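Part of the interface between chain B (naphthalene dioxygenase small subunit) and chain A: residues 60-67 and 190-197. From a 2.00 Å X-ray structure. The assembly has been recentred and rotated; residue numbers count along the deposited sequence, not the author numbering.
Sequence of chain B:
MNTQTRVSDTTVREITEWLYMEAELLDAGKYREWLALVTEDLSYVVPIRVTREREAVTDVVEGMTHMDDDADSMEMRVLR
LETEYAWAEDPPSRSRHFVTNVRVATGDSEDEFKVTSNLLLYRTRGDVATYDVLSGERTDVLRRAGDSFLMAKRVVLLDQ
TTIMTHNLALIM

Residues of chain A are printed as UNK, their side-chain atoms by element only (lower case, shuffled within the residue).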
# COMPACT_ATOMS: atom_id res chain seq x y z
N VAL B 60 -24.66 10.87 -6.06
CA VAL B 60 -24.23 10.94 -7.46
C VAL B 60 -24.36 12.37 -7.97
O VAL B 60 -25.41 12.98 -7.84
CB VAL B 60 -25.07 10.01 -8.38
CG1 VAL B 60 -24.69 10.24 -9.87
CG2 VAL B 60 -24.83 8.54 -8.02
N VAL B 61 -23.27 12.88 -8.56
CA VAL B 61 -23.22 14.25 -9.07
C VAL B 61 -24.13 14.46 -10.30
O VAL B 61 -24.20 13.64 -11.22
CB VAL B 61 -21.75 14.67 -9.36
CG1 VAL B 61 -21.70 16.01 -10.08
CG2 VAL B 61 -20.93 14.73 -8.05
N GLU B 62 -24.86 15.57 -10.28
CA GLU B 62 -25.70 15.96 -11.40
C GLU B 62 -24.94 16.93 -12.33
O GLU B 62 -24.31 17.89 -11.86
CB GLU B 62 -27.02 16.57 -10.90
CG GLU B 62 -27.85 15.58 -10.09
CD GLU B 62 -29.15 16.15 -9.55
OE1 GLU B 62 -29.52 17.29 -9.92
OE2 GLU B 62 -29.81 15.44 -8.74
N GLY B 63 -24.97 16.63 -13.62
CA GLY B 63 -24.50 17.56 -14.64
C GLY B 63 -23.05 17.35 -15.06
O GLY B 63 -22.63 17.87 -16.09
N MET B 64 -22.30 16.59 -14.27
CA MET B 64 -20.88 16.32 -14.50
C MET B 64 -20.63 14.85 -14.27
O MET B 64 -21.32 14.18 -13.50
CB MET B 64 -19.99 17.15 -13.57
CG MET B 64 -18.49 17.20 -13.96
SD MET B 64 -18.06 17.61 -15.70
CE MET B 64 -19.04 19.05 -15.83
N THR B 65 -19.61 14.35 -14.93
CA THR B 65 -19.43 12.93 -15.13
C THR B 65 -17.89 12.69 -15.29
O THR B 65 -17.15 13.63 -15.62
CB THR B 65 -20.25 12.69 -16.41
OG1 THR B 65 -21.36 11.77 -16.18
CG2 THR B 65 -19.49 12.25 -17.51
N HIS B 66 -17.42 11.47 -15.07
CA HIS B 66 -16.06 11.07 -15.42
C HIS B 66 -15.94 10.72 -16.91
O HIS B 66 -14.86 10.86 -17.51
CB HIS B 66 -15.61 9.86 -14.61
CG HIS B 66 -15.33 10.18 -13.17
ND1 HIS B 66 -14.40 11.12 -12.80
CD2 HIS B 66 -15.91 9.73 -12.03
CE1 HIS B 66 -14.40 11.22 -11.47
NE2 HIS B 66 -15.30 10.39 -10.98
N MET B 67 -17.04 10.26 -17.47
CA MET B 67 -17.12 9.81 -18.86
C MET B 67 -18.60 9.76 -19.23
O MET B 67 -19.46 9.35 -18.43
CB MET B 67 -16.47 8.42 -18.97
CG MET B 67 -16.23 7.92 -20.40
SD MET B 67 -15.51 6.21 -20.50
CE MET B 67 -14.40 6.26 -19.18
N UNK A 190 -19.47 26.57 -11.84
CA UNK A 190 -18.90 25.23 -11.87
C UNK A 190 -20.09 24.31 -12.10
O UNK A 190 -21.11 24.45 -11.44
c UNK A 190 -16.93 25.61 -10.32
c UNK A 190 -18.22 24.86 -10.50
c UNK A 190 -17.99 23.34 -10.36
N UNK A 191 -19.96 23.37 -13.02
CA UNK A 191 -21.05 22.41 -13.24
C UNK A 191 -20.83 21.14 -12.47
O UNK A 191 -19.85 20.44 -12.69
c UNK A 191 -21.63 23.36 -15.47
c UNK A 191 -21.30 22.10 -14.74
c UNK A 191 -22.47 21.13 -14.88
N UNK A 192 -21.74 20.86 -11.54
CA UNK A 192 -21.64 19.70 -10.68
C UNK A 192 -20.53 19.80 -9.65
O UNK A 192 -20.59 20.58 -8.71
N UNK A 193 -19.50 18.99 -9.84
CA UNK A 193 -18.41 18.87 -8.89
C UNK A 193 -17.14 18.61 -9.72
O UNK A 193 -17.22 18.30 -10.91
c UNK A 193 -18.66 17.72 -7.95
N UNK A 194 -15.97 18.78 -9.13
CA UNK A 194 -14.74 18.42 -9.83
C UNK A 194 -14.58 16.90 -9.93
O UNK A 194 -15.04 16.15 -9.04
c UNK A 194 -14.30 19.05 -7.55
c UNK A 194 -15.72 19.35 -7.79
c UNK A 194 -13.66 19.03 -8.95
N UNK A 195 -14.00 16.44 -11.03
CA UNK A 195 -13.44 15.09 -11.08
C UNK A 195 -12.23 15.11 -10.18
O UNK A 195 -11.41 16.02 -10.29
c UNK A 195 -12.95 14.76 -12.50
o UNK A 195 -12.12 14.59 -15.11
n UNK A 195 -14.16 14.27 -15.99
c UNK A 195 -14.00 14.74 -13.60
c UNK A 195 -13.35 14.51 -14.98
N UNK A 196 -12.10 14.10 -9.32
CA UNK A 196 -10.94 13.95 -8.45
C UNK A 196 -10.32 12.57 -8.58
O UNK A 196 -10.99 11.55 -8.40
n UNK A 196 -11.48 15.53 -4.35
c UNK A 196 -11.34 14.22 -7.01
c UNK A 196 -11.72 15.65 -3.04
c UNK A 196 -11.87 15.67 -6.80
c UNK A 196 -12.42 15.93 -5.42
n UNK A 196 -12.88 16.14 -2.59
n UNK A 196 -10.79 15.25 -2.16
N UNK A 197 -9.05 12.51 -8.92
CA UNK A 197 -8.39 11.21 -9.05
C UNK A 197 -6.91 11.40 -8.74
O UNK A 197 -6.42 12.55 -8.75
c UNK A 197 -8.06 14.60 -14.05
n UNK A 197 -6.26 11.49 -13.20
c UNK A 197 -9.06 14.49 -13.09
c UNK A 197 -6.70 10.67 -12.18
c UNK A 197 -7.07 13.67 -14.17
c UNK A 197 -7.10 12.57 -13.28
c UNK A 197 -8.64 10.58 -10.44
c UNK A 197 -9.10 13.39 -12.19
c UNK A 197 -8.11 12.41 -12.30
c UNK A 197 -7.83 11.19 -11.60

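Position 190 carries three side-chain carbons, one of them bearing the other two, a fork at the first carbon with no heteroatom. Its CA-to-CB bond points sideways, and the side chain makes no contact with the chain B stretch. Three carbons in all, forking at CB, make this valine, V190(A).

Position 191 has the same build, three carbons forking at CB, but here the CA-to-CB bond points toward chain B. One branch carbon lies 3.5 Å from O of G63(B), and CB is 3.9 Å from CE of M64(B), while the backbone O of 191 rests 3.4 Å from CB of M64(B). This is again valine, V191(A), with chi1 in the t well. An ideal CB on G63(B) would come within 3.2 Å of CG1 of V191(A), a tight approach; the backbone angles of G63(B) call for glycine in any case.

Position 192 has no side-chain atoms, so it is glycine, G192(A). Its CA packs 3.4 Å from O of E62(B) and 3.7 Å from CG1 of V61(B). The bare CA matters: an ideal CB would fall 2.8 Å from CB of M64(B) and 2.9 Å from CG1 of V61(B), both clashes, and the positive phi of 71° itself favours glycine.

At position 193 a single carbon follows CA, 3.8 Å from CG2 of V61(B). One methyl group defines alanine, A193(A). Its backbone takes part as well, with N 3.7 Å from CG1 of V61(B) and O 3.5 Å from CG of M64(B).

Position 194 holds three carbons that close a ring onto its own backbone N, which identifies proline, P194(A). The CA-to-CB bond points away, and the ring makes no contact with the chain B stretch.

Position 195 shows three carbons in a row, the third carrying one oxygen and one nitrogen, a carboxamide on a two-methylene arm. The nitrogen lies 3.1 Å from O of T65(B), and the residue is glutamine, Q195(A). NE2 donates to that carbonyl at a nearly straight 166°, while OE1 is satisfied elsewhere in the structure. The arm also passes the imidazole, with CG 3.7 Å from ND1 of H66(B).

Position 196 has three carbons, a nitrogen, then a carbon bearing two more nitrogens: a guanidinium, hence arginine, R196(A). Its CA-to-CB bond points away, but its backbone N sits at the edge of the H66(B) ring, 4.3 Å from CE1.

Position 197 carries one carbon followed by fused five- and six-membered rings containing eight carbons and one nitrogen, the indole of tryptophan, W197(A). Although CB points toward chain B, the side chain makes no contact.

The contact buries 414 Å² and combines apolar side-chain pairs, carbons packed against backbone carbonyls, and the polar Q195(A) beside H66(B). V61(B) and M64(B) fit around the bare backbone of G192(A) and meet A193(A) and V191(A). The one hydrogen bond between the stretches runs from NE2 of Q195(A) to the backbone O of T65(B); ND1 of H66(B) is buried beside it without a partner.

Chain A 190-197: VVGAPQRW
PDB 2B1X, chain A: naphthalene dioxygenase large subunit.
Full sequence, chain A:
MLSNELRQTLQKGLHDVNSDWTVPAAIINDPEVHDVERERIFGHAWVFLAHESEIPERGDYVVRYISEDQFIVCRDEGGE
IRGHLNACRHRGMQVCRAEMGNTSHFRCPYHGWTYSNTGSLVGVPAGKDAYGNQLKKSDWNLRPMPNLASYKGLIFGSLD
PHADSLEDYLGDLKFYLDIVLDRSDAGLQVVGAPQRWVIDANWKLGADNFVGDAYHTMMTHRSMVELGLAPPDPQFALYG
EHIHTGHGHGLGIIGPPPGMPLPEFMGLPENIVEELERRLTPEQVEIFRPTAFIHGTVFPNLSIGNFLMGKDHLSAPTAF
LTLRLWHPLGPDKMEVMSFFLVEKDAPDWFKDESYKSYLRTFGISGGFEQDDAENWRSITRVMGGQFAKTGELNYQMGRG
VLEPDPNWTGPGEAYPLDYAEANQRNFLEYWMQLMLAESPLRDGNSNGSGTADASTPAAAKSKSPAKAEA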